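Local atomic coordinates of endonuclease V (Homo sapiens, PDB entry 6OZE), a protein that probably cleaves RNA at inosine sites as a metal-dependent endoribonuclease of the RNase H-like clan. Residues 23-26 against 27-31; 132-135 against 136-140; 100-103 against 104-108; 10-13 against 14-17; 236-239 against 240-244. The protein carries 4 engineered substitutions. All coordinates share one frame; numbering follows the deposited sequence. Where two conformers were deposited one is given.

Contact 1 of 5, residues 23-26 against 27-31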
loop_
_atom_site.group_PDB
_atom_site.type_symbol
_atom_site.label_atom_id
_atom_site.label_comp_id
_atom_site.label_asym_id
_atom_site.label_seq_id
_atom_site.Cartn_x
_atom_site.Cartn_y
_atom_site.Cartn_z
ATOM N N ARG A 23 3.036 -15.530 2.674
ATOM C CA ARG A 23 4.318 -16.066 2.268
ATOM C C ARG A 23 4.556 -15.683 0.818
ATOM O O ARG A 23 3.650 -15.234 0.108
ATOM C CB ARG A 23 4.348 -17.590 2.406
ATOM C CG ARG A 23 3.414 -18.280 1.442
ATOM C CD ARG A 23 3.377 -19.778 1.671
ATOM N NE ARG A 23 2.405 -20.413 0.788
ATOM C CZ ARG A 23 2.663 -20.778 -0.463
ATOM N NH1 ARG A 23 3.868 -20.573 -0.983
ATOM N NH2 ARG A 23 1.716 -21.347 -1.195
ATOM N N ASP A 24 5.798 -15.856 0.384
ATOM C CA ASP A 24 6.128 -15.601 -1.007
ATOM C C ASP A 24 5.586 -16.725 -1.875
ATOM O O ASP A 24 5.647 -17.900 -1.507
ATOM C CB ASP A 24 7.645 -15.506 -1.156
ATOM C CG ASP A 24 8.217 -14.324 -0.399
ATOM O OD1 ASP A 24 7.657 -13.217 -0.535
ATOM O OD2 ASP A 24 9.204 -14.523 0.345
ATOM N N THR A 25 5.029 -16.357 -3.025
ATOM C CA THR A 25 4.478 -17.331 -3.950
ATOM C C THR A 25 5.161 -17.344 -5.310
ATOM O O THR A 25 4.886 -18.247 -6.108
ATOM C CB THR A 25 2.962 -17.113 -4.140
ATOM O OG1 THR A 25 2.712 -15.807 -4.670
ATOM C CG2 THR A 25 2.226 -17.250 -2.809
ATOM N N GLU A 26 6.054 -16.394 -5.592
ATOM C CA GLU A 26 6.691 -16.278 -6.897
ATOM C C GLU A 26 8.197 -16.420 -6.750
ATOM O O GLU A 26 8.774 -15.969 -5.755
ATOM C CB GLU A 26 6.394 -14.917 -7.520
ATOM C CG GLU A 26 4.926 -14.511 -7.424
ATOM C CD GLU A 26 4.001 -15.537 -8.048
ATOM O OE1 GLU A 26 4.303 -16.021 -9.163
ATOM O OE2 GLU A 26 2.982 -15.880 -7.411
ATOM N N ALA A 27 8.826 -17.044 -7.752
ATOM C CA ALA A 27 10.273 -17.230 -7.722
ATOM C C ALA A 27 11.006 -15.901 -7.585
ATOM O O ALA A 27 12.029 -15.822 -6.893
ATOM C CB ALA A 27 10.736 -17.970 -8.976
ATOM N N TRP A 28 10.504 -14.843 -8.230
ATOM C CA TRP A 28 11.226 -13.574 -8.194
ATOM C C TRP A 28 11.316 -13.013 -6.783
ATOM O O TRP A 28 12.262 -12.288 -6.466
ATOM C CB TRP A 28 10.634 -12.547 -9.167
ATOM C CG TRP A 28 9.223 -12.092 -8.873
ATOM C CD1 TRP A 28 8.082 -12.535 -9.483
ATOM C CD2 TRP A 28 8.806 -11.094 -7.923
ATOM N NE1 TRP A 28 6.982 -11.884 -8.971
ATOM C CE2 TRP A 28 7.395 -10.994 -8.014
ATOM C CE3 TRP A 28 9.483 -10.276 -7.009
ATOM C CZ2 TRP A 28 6.650 -10.124 -7.212
ATOM C CZ3 TRP A 28 8.743 -9.406 -6.216
ATOM C CH2 TRP A 28 7.334 -9.332 -6.331
ATOM N N GLN A 29 10.355 -13.345 -5.920
ATOM C CA GLN A 29 10.357 -12.816 -4.563
ATOM C C GLN A 29 11.441 -13.440 -3.704
ATOM O O GLN A 29 11.820 -12.853 -2.686
ATOM C CB GLN A 29 8.990 -13.060 -3.917
ATOM C CG GLN A 29 7.850 -12.340 -4.610
ATOM C CD GLN A 29 6.510 -12.808 -4.108
ATOM O OE1 GLN A 29 6.281 -14.010 -3.978
ATOM N NE2 GLN A 29 5.617 -11.865 -3.800
ATOM N N ARG A 30 11.932 -14.615 -4.085
ATOM C CA ARG A 30 12.918 -15.353 -3.315
ATOM C C ARG A 30 14.332 -15.152 -3.842
ATOM O O ARG A 30 15.249 -15.860 -3.419
ATOM C CB ARG A 30 12.555 -16.840 -3.272
ATOM C CG ARG A 30 11.153 -17.107 -2.705
ATOM C CD ARG A 30 10.829 -18.590 -2.637
ATOM N NE ARG A 30 10.488 -19.150 -3.942
ATOM C CZ ARG A 30 9.243 -19.356 -4.367
ATOM N NH1 ARG A 30 8.213 -19.050 -3.590
ATOM N NH2 ARG A 30 9.029 -19.873 -5.570
ATOM N N ASP A 31 14.523 -14.215 -4.761
ATOM C CA ASP A 31 15.844 -13.903 -5.288
ATOM C C ASP A 31 16.345 -12.599 -4.689
ATOM O O ASP A 31 15.581 -11.638 -4.578
ATOM C CB ASP A 31 15.771 -13.738 -6.804
ATOM C CG ASP A 31 17.134 -13.532 -7.424
ATOM O OD1 ASP A 31 17.846 -14.536 -7.628
ATOM O OD2 ASP A 31 17.501 -12.367 -7.680
#
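Gln29 and Asp24 meet with the amide of the first turned about 60° from the carboxylate of the second, CB of Asp24 lying 3.5 Å from OE1 of Gln29. Thr25 N donates to Gln29 OE1 at 2.8 Å, in the carbonyl plane, and Glu26 N donates to the same OE1 at 2.9 Å from above that plane, so two consecutive N-H groups grip one amide oxygen. In return Gln29 N bonds to Glu26 O at 3.1 Å, which closes the first turn of the 3-10 segment 27-30. Trp28 swings its indole back, its CG between backbone N and carbonyl carbon (chi1 64°), until NE1 lies 3.4 Å from Glu26 CB. The Arg30 guanidinium lays one face over Glu26 O, with CZ 3.7 Å from it. Beyond the turn, in the loop joining helix 3-17 to strand 39-47, Glu26 forms a salt bridge with Arg206 and Asp24 bonds to Ser208; both partners lie between strand 199-205 and helix 209-218.

Contact 2 of 5, residues 132-135 against 136-140. Engineered in segment 132-135: Ser132 (natural residue Cys).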
loop_
_atom_site.group_PDB
_atom_site.type_symbol
_atom_site.label_atom_id
_atom_site.label_comp_id
_atom_site.label_asym_id
_atom_site.label_seq_id
_atom_site.Cartn_x
_atom_site.Cartn_y
_atom_site.Cartn_z
ATOM N N SER A 132 -4.193 -5.459 1.934
ATOM C CA SER A 132 -4.615 -6.855 1.972
ATOM C C SER A 132 -5.932 -7.041 1.240
ATOM O O SER A 132 -6.133 -8.044 0.542
ATOM C CB SER A 132 -4.802 -7.296 3.417
ATOM O OG SER A 132 -3.536 -7.379 4.048
ATOM N N HIS A 133 -6.845 -6.090 1.423
ATOM C CA HIS A 133 -8.163 -6.163 0.812
ATOM C C HIS A 133 -8.040 -6.083 -0.705
ATOM O O HIS A 133 -8.648 -6.882 -1.433
ATOM C CB HIS A 133 -8.983 -5.000 1.374
ATOM C CG HIS A 133 -10.473 -5.166 1.286
ATOM N ND1 HIS A 133 -11.302 -4.788 2.318
ATOM C CD2 HIS A 133 -11.276 -5.646 0.309
ATOM C CE1 HIS A 133 -12.561 -5.017 1.977
ATOM N NE2 HIS A 133 -12.569 -5.554 0.769
ATOM N N LEU A 134 -7.226 -5.143 -1.200
ATOM C CA LEU A 134 -6.983 -5.061 -2.635
ATOM C C LEU A 134 -6.223 -6.286 -3.132
ATOM O O LEU A 134 -6.517 -6.810 -4.213
ATOM C CB LEU A 134 -6.216 -3.772 -2.955
ATOM C CG LEU A 134 -5.911 -3.514 -4.428
ATOM C CD1 LEU A 134 -7.206 -3.279 -5.233
ATOM C CD2 LEU A 134 -4.985 -2.318 -4.545
ATOM N N GLY A 135 -5.236 -6.762 -2.357
ATOM C CA GLY A 135 -4.468 -7.921 -2.791
ATOM C C GLY A 135 -5.312 -9.172 -2.964
ATOM O O GLY A 135 -5.182 -9.896 -3.956
ATOM N N VAL A 136 -6.179 -9.467 -1.995
ATOM C CA VAL A 136 -6.992 -10.681 -2.081
ATOM C C VAL A 136 -7.943 -10.609 -3.271
ATOM O O VAL A 136 -8.167 -11.602 -3.972
ATOM C CB VAL A 136 -7.738 -10.924 -0.752
ATOM C CG1 VAL A 136 -8.877 -11.913 -0.935
ATOM C CG2 VAL A 136 -6.771 -11.431 0.319
ATOM N N LEU A 137 -8.530 -9.427 -3.507
ATOM C CA LEU A 137 -9.522 -9.301 -4.570
ATOM C C LEU A 137 -8.887 -9.272 -5.958
ATOM O O LEU A 137 -9.468 -9.816 -6.899
ATOM C CB LEU A 137 -10.393 -8.069 -4.323
ATOM C CG LEU A 137 -11.394 -8.201 -3.171
ATOM C CD1 LEU A 137 -12.105 -6.876 -2.958
ATOM C CD2 LEU A 137 -12.414 -9.308 -3.437
ATOM N N THR A 138 -7.703 -8.672 -6.107
ATOM C CA THR A 138 -6.983 -8.746 -7.377
ATOM C C THR A 138 -6.199 -10.041 -7.533
ATOM O O THR A 138 -5.797 -10.368 -8.657
ATOM C CB THR A 138 -5.990 -7.590 -7.517
ATOM O OG1 THR A 138 -5.021 -7.658 -6.466
ATOM C CG2 THR A 138 -6.705 -6.242 -7.463
ATOM N N ASP A 139 -5.992 -10.783 -6.437
ATOM C CA ASP A 139 -5.062 -11.919 -6.382
ATOM C C ASP A 139 -3.681 -11.542 -6.910
ATOM O O ASP A 139 -3.070 -12.271 -7.688
ATOM C CB ASP A 139 -5.604 -13.158 -7.083
ATOM C CG ASP A 139 -4.955 -14.432 -6.577
ATOM O OD1 ASP A 139 -4.506 -14.454 -5.404
ATOM O OD2 ASP A 139 -4.887 -15.405 -7.353
ATOM N N LEU A 140 -3.206 -10.375 -6.505
ATOM C CA LEU A 140 -1.867 -9.945 -6.853
ATOM C C LEU A 140 -1.040 -9.798 -5.586
ATOM O O LEU A 140 -1.567 -9.418 -4.537
ATOM C CB LEU A 140 -1.889 -8.586 -7.559
ATOM C CG LEU A 140 -2.415 -8.518 -8.993
ATOM C CD1 LEU A 140 -2.483 -7.059 -9.436
ATOM C CD2 LEU A 140 -1.525 -9.340 -9.927
#
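Residues 132-138 are the last turns of helix 130-138, and their backbone bonds run i to i+4: Val136 N to Ser132 O at 2.9 Å, then Leu137 N to His133 O. Asp139 leaves the helix with positive phi (51°), and Leu140 N turns back to Gly135 O at 3.3 Å, in the carbonyl plane and on a lone pair. Among the side chains, Thr138 sets OG1 between its backbone N and carbonyl carbon (chi1 61°), which brings the hydroxyl over the preceding turn; it donates to Leu134 O at 2.8 Å. Thr138 N reaches that same Leu134 O at 2.9 Å from the opposite face of the carbonyl plane, so the oxygen is held twice. Thr138 CG2 meanwhile packs on Leu134 CD1 at 3.7 Å. Next to this pair, Leu137 runs alongside His133 and puts CD1 at the ring edge, 3.6 Å from CD2. The ring also meets Phe90 edge-to-face. The engineered Ser132, in one of its two conformers, bonds through OG to Gly204 O. The reversal at Asp139, with the weak bond from its N to Val136 O, is a Schellman motif, ending the helix of the beta-alpha-beta unit formed with strands 115-118 and 142-146.

Contact 3 of 5, residues 100-103 against 104-108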
loop_
_atom_site.group_PDB
_atom_site.type_symbol
_atom_site.label_atom_id
_atom_site.label_comp_id
_atom_site.label_asym_id
_atom_site.label_seq_id
_atom_site.Cartn_x
_atom_site.Cartn_y
_atom_site.Cartn_z
ATOM N N VAL A 100 -7.296 -1.682 -12.006
ATOM C CA VAL A 100 -6.488 -2.863 -12.305
ATOM C C VAL A 100 -7.159 -3.709 -13.377
ATOM O O VAL A 100 -6.508 -4.186 -14.317
ATOM C CB VAL A 100 -6.217 -3.662 -11.016
ATOM C CG1 VAL A 100 -5.491 -4.967 -11.343
ATOM C CG2 VAL A 100 -5.403 -2.828 -10.049
ATOM N N GLN A 101 -8.483 -3.887 -13.277
ATOM C CA GLN A 101 -9.178 -4.688 -14.279
ATOM C C GLN A 101 -9.148 -4.025 -15.651
ATOM O O GLN A 101 -8.960 -4.707 -16.668
ATOM C CB GLN A 101 -10.611 -4.990 -13.841
ATOM C CG GLN A 101 -11.305 -6.007 -14.748
ATOM C CD GLN A 101 -10.598 -7.357 -14.751
ATOM O OE1 GLN A 101 -9.967 -7.746 -13.765
ATOM N NE2 GLN A 101 -10.696 -8.073 -15.866
ATOM N N GLN A 102 -9.322 -2.701 -15.709
ATOM C CA GLN A 102 -9.178 -2.001 -16.981
ATOM C C GLN A 102 -7.821 -2.291 -17.615
ATOM O O GLN A 102 -7.727 -2.582 -18.815
ATOM C CB GLN A 102 -9.354 -0.494 -16.788
ATOM C CG GLN A 102 -8.971 0.301 -18.032
ATOM C CD GLN A 102 -8.814 1.787 -17.781
ATOM O OE1 GLN A 102 -8.726 2.231 -16.637
ATOM N NE2 GLN A 102 -8.773 2.568 -18.857
ATOM N N LEU A 103 -6.758 -2.219 -16.818
ATOM C CA LEU A 103 -5.431 -2.544 -17.331
ATOM C C LEU A 103 -5.370 -3.993 -17.809
ATOM O O LEU A 103 -4.864 -4.277 -18.898
ATOM C CB LEU A 103 -4.389 -2.276 -16.246
ATOM C CG LEU A 103 -2.948 -2.588 -16.661
ATOM C CD1 LEU A 103 -2.578 -1.816 -17.924
ATOM C CD2 LEU A 103 -1.992 -2.283 -15.508
ATOM N N ARG A 104 -5.894 -4.923 -17.001
ATOM C CA ARG A 104 -5.807 -6.346 -17.326
ATOM C C ARG A 104 -6.451 -6.660 -18.670
ATOM O O ARG A 104 -5.993 -7.560 -19.384
ATOM C CB ARG A 104 -6.456 -7.182 -16.214
ATOM C CG ARG A 104 -5.940 -8.618 -16.119
ATOM C CD ARG A 104 -6.807 -9.497 -15.210
ATOM N NE ARG A 104 -6.888 -9.013 -13.831
ATOM C CZ ARG A 104 -6.105 -9.425 -12.836
ATOM N NH1 ARG A 104 -5.164 -10.334 -13.055
ATOM N NH2 ARG A 104 -6.262 -8.930 -11.614
ATOM N N GLU A 105 -7.500 -5.924 -19.039
ATOM C CA GLU A 105 -8.180 -6.144 -20.308
ATOM C C GLU A 105 -7.609 -5.288 -21.431
ATOM O O GLU A 105 -7.576 -5.726 -22.588
ATOM C CB GLU A 105 -9.677 -5.871 -20.143
ATOM C CG GLU A 105 -10.355 -6.801 -19.153
ATOM C CD GLU A 105 -11.783 -6.397 -18.846
ATOM O OE1 GLU A 105 -12.243 -5.361 -19.374
ATOM O OE2 GLU A 105 -12.446 -7.115 -18.068
ATOM N N LYS A 106 -7.159 -4.074 -21.115
ATOM C CA LYS A 106 -6.658 -3.160 -22.135
ATOM C C LYS A 106 -5.230 -3.508 -22.553
ATOM O O LYS A 106 -4.916 -3.549 -23.748
ATOM C CB LYS A 106 -6.747 -1.719 -21.624
ATOM C CG LYS A 106 -6.072 -0.675 -22.500
ATOM C CD LYS A 106 -6.288 0.733 -21.949
ATOM C CE LYS A 106 -5.826 0.845 -20.504
ATOM N NZ LYS A 106 -5.858 2.251 -19.980
ATOM N N GLU A 107 -4.354 -3.766 -21.585
ATOM C CA GLU A 107 -2.938 -4.023 -21.853
ATOM C C GLU A 107 -2.406 -5.058 -20.871
ATOM O O GLU A 107 -1.619 -4.742 -19.964
ATOM C CB GLU A 107 -2.126 -2.730 -21.801
ATOM C CG GLU A 107 -0.778 -2.884 -22.457
ATOM C CD GLU A 107 -0.861 -3.728 -23.713
ATOM O OE1 GLU A 107 -1.516 -3.285 -24.681
ATOM O OE2 GLU A 107 -0.296 -4.843 -23.722
ATOM N N PRO A 108 -2.805 -6.324 -21.039
ATOM C CA PRO A 108 -2.353 -7.369 -20.105
ATOM C C PRO A 108 -0.847 -7.534 -20.060
ATOM O O PRO A 108 -0.311 -7.966 -19.032
ATOM C CB PRO A 108 -3.052 -8.635 -20.621
ATOM C CG PRO A 108 -3.353 -8.343 -22.062
ATOM C CD PRO A 108 -3.649 -6.871 -22.117
HETATM O O HOH W 1 -8.811 -7.676 -11.066
#
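Gln101 touches both Arg104 and Glu105 through the two ends of its amide. NE2 donates to Glu105 OE2 at 3.0 Å in a nearly straight bond (173°); the carboxylate oxygen lies in the amide plane of Gln101, whereas the amide nitrogen meets it from above the carboxylate plane, the two planes being 77° apart. On the other side, Gln101 OE1 accepts a weak bond of 3.3 Å from Arg104 NE at the guanidinium edge, with amide and guanidinium planes only 21° apart. A water bridges the same two side chains, donating to Gln101 OE1 and accepting from Arg104 NH2, each at 2.9 Å. The bend of Gln101 at chi2 carries its amide along the helix to both partners. Further round, Lys106 runs alongside Gln102, and its NZ comes 3.1 Å from Gln102 NE2, a pair of donors that do not bond. Lys106 NZ bonds to Tyr71 OH, and the other end of the Gln102 amide, OE1, accepts weakly from Arg75. Leu103 faces inward on strands 54-63 and 69-78, its CD1 also 4.0 Å from Glu107 CB. Underneath, the backbone bonds from Arg104 N to Val100 O and from Glu107 N to Leu103 O fix the spacing of these side chains. The neutral amide of Gln101 thus joins a cation to an anion, OE1 facing Arg104 and NE2 facing Glu105, and its dipole is probably aligned by both.

Contact 4 of 5, residues 10-13 against 14-17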
loop_
_atom_site.group_PDB
_atom_site.type_symbol
_atom_site.label_atom_id
_atom_site.label_comp_id
_atom_site.label_asym_id
_atom_site.label_seq_id
_atom_site.Cartn_x
_atom_site.Cartn_y
_atom_site.Cartn_z
ATOM N N LYS A 10 -17.602 -5.986 8.793
ATOM C CA LYS A 10 -16.709 -6.810 9.601
ATOM C C LYS A 10 -16.720 -8.253 9.126
ATOM O O LYS A 10 -15.670 -8.901 9.038
ATOM C CB LYS A 10 -17.125 -6.745 11.070
ATOM C CG LYS A 10 -16.737 -5.463 11.779
ATOM C CD LYS A 10 -17.285 -5.467 13.202
ATOM C CE LYS A 10 -17.154 -4.107 13.863
ATOM N NZ LYS A 10 -17.793 -4.115 15.210
ATOM N N ARG A 11 -17.906 -8.776 8.822
ATOM C CA ARG A 11 -18.001 -10.156 8.370
ATOM C C ARG A 11 -17.318 -10.339 7.018
ATOM O O ARG A 11 -16.699 -11.378 6.759
ATOM C CB ARG A 11 -19.474 -10.559 8.303
ATOM C CG ARG A 11 -19.684 -12.036 8.392
ATOM C CD ARG A 11 -20.444 -12.531 7.198
ATOM N NE ARG A 11 -21.861 -12.687 7.482
ATOM C CZ ARG A 11 -22.687 -13.399 6.727
ATOM N NH1 ARG A 11 -22.230 -14.016 5.646
ATOM N NH2 ARG A 11 -23.964 -13.495 7.056
ATOM N N GLU A 12 -17.414 -9.339 6.139
ATOM C CA GLU A 12 -16.751 -9.437 4.844
ATOM C C GLU A 12 -15.233 -9.329 4.989
ATOM O O GLU A 12 -14.485 -10.007 4.274
ATOM C CB GLU A 12 -17.310 -8.364 3.900
ATOM C CG GLU A 12 -16.650 -8.277 2.527
ATOM C CD GLU A 12 -16.916 -9.483 1.633
ATOM O OE1 GLU A 12 -17.527 -10.466 2.104
ATOM O OE2 GLU A 12 -16.494 -9.441 0.454
ATOM N N GLN A 13 -14.753 -8.481 5.905
ATOM C CA GLN A 13 -13.321 -8.465 6.180
ATOM C C GLN A 13 -12.853 -9.832 6.651
ATOM O O GLN A 13 -11.822 -10.333 6.193
ATOM C CB GLN A 13 -12.998 -7.414 7.238
ATOM C CG GLN A 13 -13.060 -6.001 6.713
ATOM C CD GLN A 13 -12.744 -4.984 7.793
ATOM O OE1 GLN A 13 -13.124 -5.159 8.948
ATOM N NE2 GLN A 13 -12.055 -3.911 7.415
ATOM N N ALA A 14 -13.620 -10.467 7.544
ATOM C CA ALA A 14 -13.251 -11.792 8.035
ATOM C C ALA A 14 -13.263 -12.815 6.907
ATOM O O ALA A 14 -12.362 -13.657 6.813
ATOM C CB ALA A 14 -14.186 -12.221 9.169
ATOM N N ARG A 15 -14.269 -12.745 6.027
ATOM C CA ARG A 15 -14.331 -13.679 4.905
ATOM C C ARG A 15 -13.091 -13.562 4.038
ATOM O O ARG A 15 -12.489 -14.568 3.646
ATOM C CB ARG A 15 -15.572 -13.390 4.050
ATOM C CG ARG A 15 -15.732 -14.348 2.856
ATOM C CD ARG A 15 -16.997 -14.049 2.029
ATOM N NE ARG A 15 -16.816 -12.905 1.120
ATOM C CZ ARG A 15 -16.596 -13.018 -0.191
ATOM N NH1 ARG A 15 -16.500 -14.216 -0.755
ATOM N NH2 ARG A 15 -16.495 -11.932 -0.949
ATOM N N LEU A 16 -12.718 -12.335 3.706
ATOM C CA LEU A 16 -11.613 -12.117 2.786
ATOM C C LEU A 16 -10.264 -12.351 3.456
ATOM O O LEU A 16 -9.333 -12.851 2.813
ATOM C CB LEU A 16 -11.691 -10.703 2.210
ATOM C CG LEU A 16 -12.943 -10.439 1.367
ATOM C CD1 LEU A 16 -12.886 -9.016 0.843
ATOM C CD2 LEU A 16 -13.021 -11.429 0.226
ATOM N N LYS A 17 -10.141 -12.010 4.747
ATOM C CA LYS A 17 -8.871 -12.196 5.454
ATOM C C LYS A 17 -8.449 -13.658 5.470
ATOM O O LYS A 17 -7.247 -13.961 5.514
ATOM C CB LYS A 17 -8.989 -11.675 6.886
ATOM C CG LYS A 17 -7.708 -11.766 7.723
ATOM C CD LYS A 17 -7.961 -11.255 9.132
ATOM C CE LYS A 17 -6.685 -11.239 9.960
ATOM N NZ LYS A 17 -6.939 -10.720 11.336
#
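Helix 3-17, the first of the chain, carries on its final turns an i to i+3 salt bridge between Glu12 and Arg15. The arginine grips the carboxylate side-on with two nitrogens, one to each oxygen. NE donates to Glu12 OE1 at 2.7 Å, and NH2 donates to Glu12 OE2 at 2.9 Å, using the syn lone pair of that oxygen. Carboxylate and guanidinium are nearly coplanar, 26° apart, which lets NE and NH2 each meet one oxygen. Glu12 bends at chi2 (68°) and Arg15 at chi3 (79°), which sets the two groups side by side pointing the same way. Backbone bonds such as Leu16 N to Glu12 O, 3.0 Å, continue the helix below. Gln13, on the buried side, bonds through NE2 to Gly86 O and packs on Phe90 of helix 89-106, while Lys17 NZ reaches Arg126 O. Leu16 then covers the pair: its CD1 lies 3.7 Å from Glu12 OE2, and its CD2 rests 3.6 Å above one face of the Arg15 guanidinium, offset toward the rim.

Contact 5 of 5, residues 236-239 against 240-244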
loop_
_atom_site.group_PDB
_atom_site.type_symbol
_atom_site.label_atom_id
_atom_site.label_comp_id
_atom_site.label_asym_id
_atom_site.label_seq_id
_atom_site.Cartn_x
_atom_site.Cartn_y
_atom_site.Cartn_z
ATOM N N ARG A 236 -2.585 14.000 -7.834
ATOM C CA ARG A 236 -2.570 15.443 -7.606
ATOM C C ARG A 236 -2.693 16.199 -8.918
ATOM O O ARG A 236 -3.485 17.148 -9.026
ATOM C CB ARG A 236 -1.300 15.849 -6.858
ATOM C CG ARG A 236 -1.391 15.587 -5.362
ATOM C CD ARG A 236 -0.147 16.065 -4.638
ATOM N NE ARG A 236 1.045 15.373 -5.114
ATOM C CZ ARG A 236 2.247 15.487 -4.562
ATOM N NH1 ARG A 236 2.423 16.267 -3.503
ATOM N NH2 ARG A 236 3.270 14.813 -5.066
ATOM N N GLU A 237 -1.968 15.756 -9.947
ATOM C CA GLU A 237 -2.058 16.421 -11.242
ATOM C C GLU A 237 -3.453 16.287 -11.836
ATOM O O GLU A 237 -3.978 17.237 -12.428
ATOM C CB GLU A 237 -1.040 15.836 -12.219
ATOM C CG GLU A 237 0.407 16.154 -11.886
ATOM C CD GLU A 237 1.375 15.510 -12.860
ATOM O OE1 GLU A 237 0.936 14.650 -13.655
ATOM O OE2 GLU A 237 2.573 15.864 -12.830
ATOM N N HIS A 238 -4.056 15.099 -11.717
ATOM C CA HIS A 238 -5.382 14.900 -12.298
ATOM C C HIS A 238 -6.424 15.761 -11.602
ATOM O O HIS A 238 -7.325 16.296 -12.248
ATOM C CB HIS A 238 -5.775 13.428 -12.209
ATOM C CG HIS A 238 -6.908 13.054 -13.095
ATOM N ND1 HIS A 238 -6.808 13.051 -14.471
ATOM C CD2 HIS A 238 -8.179 12.690 -12.807
ATOM C CE1 HIS A 238 -7.968 12.692 -14.992
ATOM N NE2 HIS A 238 -8.816 12.464 -14.003
ATOM N N ILE A 239 -6.318 15.907 -10.282
ATOM C CA ILE A 239 -7.242 16.788 -9.565
ATOM C C ILE A 239 -7.072 18.230 -10.033
ATOM O O ILE A 239 -8.051 18.943 -10.295
ATOM C CB ILE A 239 -7.019 16.657 -8.047
ATOM C CG1 ILE A 239 -7.512 15.290 -7.568
ATOM C CG2 ILE A 239 -7.664 17.835 -7.295
ATOM C CD1 ILE A 239 -7.041 14.940 -6.168
ATOM N N ARG A 240 -5.822 18.687 -10.139
ATOM C CA ARG A 240 -5.596 20.065 -10.557
ATOM C C ARG A 240 -6.106 20.316 -11.970
ATOM O O ARG A 240 -6.686 21.375 -12.247
ATOM C CB ARG A 240 -4.122 20.442 -10.392
ATOM C CG ARG A 240 -3.789 20.926 -8.975
ATOM C CD ARG A 240 -2.764 20.055 -8.266
ATOM N NE ARG A 240 -2.623 20.413 -6.855
ATOM C CZ ARG A 240 -3.297 19.838 -5.861
ATOM N NH1 ARG A 240 -4.165 18.865 -6.114
ATOM N NH2 ARG A 240 -3.103 20.232 -4.611
ATOM N N LYS A 241 -5.924 19.354 -12.880
ATOM C CA LYS A 241 -6.450 19.532 -14.227
ATOM C C LYS A 241 -7.972 19.544 -14.215
ATOM O O LYS A 241 -8.599 20.413 -14.827
ATOM C CB LYS A 241 -5.972 18.409 -15.148
ATOM C CG LYS A 241 -4.473 18.287 -15.329
ATOM C CD LYS A 241 -4.223 17.438 -16.560
ATOM C CE LYS A 241 -2.941 16.667 -16.470
ATOM N NZ LYS A 241 -2.930 15.586 -17.495
ATOM N N SER A 242 -8.578 18.569 -13.522
ATOM C CA SER A 242 -10.018 18.380 -13.622
ATOM C C SER A 242 -10.770 19.524 -12.975
ATOM O O SER A 242 -11.853 19.885 -13.435
ATOM C CB SER A 242 -10.422 17.063 -12.955
ATOM O OG SER A 242 -9.748 15.959 -13.527
ATOM N N LEU A 243 -10.217 20.112 -11.920
ATOM C CA LEU A 243 -10.883 21.196 -11.215
ATOM C C LEU A 243 -10.307 22.563 -11.544
ATOM O O LEU A 243 -10.690 23.551 -10.909
ATOM C CB LEU A 243 -10.884 20.940 -9.705
ATOM C CG LEU A 243 -11.714 19.726 -9.312
ATOM C CD1 LEU A 243 -11.516 19.357 -7.852
ATOM C CD2 LEU A 243 -13.184 20.003 -9.596
ATOM N N GLY A 244 -9.425 22.643 -12.537
ATOM C CA GLY A 244 -8.886 23.919 -12.980
ATOM C C GLY A 244 -8.085 24.653 -11.929
ATOM O O GLY A 244 -8.189 25.881 -11.822
HETATM O O HOH W 2 -4.311 13.252 -15.723
#
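The imidazole of His238 carries Ser242 OG over one face, 3.6 Å above the ring plane and offset toward the rim, while a water lies at its edge, in plane. That water is 2.8 Å from His238 ND1 and accepts from Lys241 NZ at 3.2 Å, so it joins the ring edge to the lysine one turn on. The other flat group, the Arg240 guanidinium, is modelled in two conformers, so its contacts are tentative: in one of them Arg236 CB lies over one face, with NH1 the nearest atom at 4.2 Å. There NH1 also makes a weak bond of 3.4 Å to Arg236 O, which already accepts from Arg240 N. Arg236 itself turns elsewhere, to a salt bridge with Asp232. The Ser242 hydroxyl spends its donor on the backbone: with OG beside its backbone N (chi1 -57°) it donates to His238 O at 2.8 Å. Ser242 N reaches the same His238 O at 2.9 Å from the opposite face of the carbonyl plane. Ile239, the buried residue here, places CG2 4.2 Å from Leu243 CD1 and packs with His238 against Cys56 and Met76, on strands 54-63 and 69-78. The end of helix 226-242 is a Schellman motif with Gly244 as the C-prime residue at positive phi (63°): Gly244 N bonds weakly to Lys241 O, and Leu245 N returns to Arg240 O.

Along the chain the order is contacts 4, 1, 3, 2 and 5. Contacts 2, 3 and 4 form a touching row: contact 2, on helix 130-138, meets contact 3 of helix 89-106 (centres about 15 Å apart) through Thr138 O and Arg104 NH2, and meets contact 4 of helix 3-17 (centres about 13 Å) through His133 and Leu16. Contact 1 stands apart in the loop before strand 39-47, its centre about 17 Å from that of contact 2. Contact 5 is the most remote, about 38 Å from contact 1 between centres, though helices 89-106 and 226-242 both pack on strands 54-63 and 69-78. Four contacts thus lie on helices of an RNase H-like fold, one in a loop.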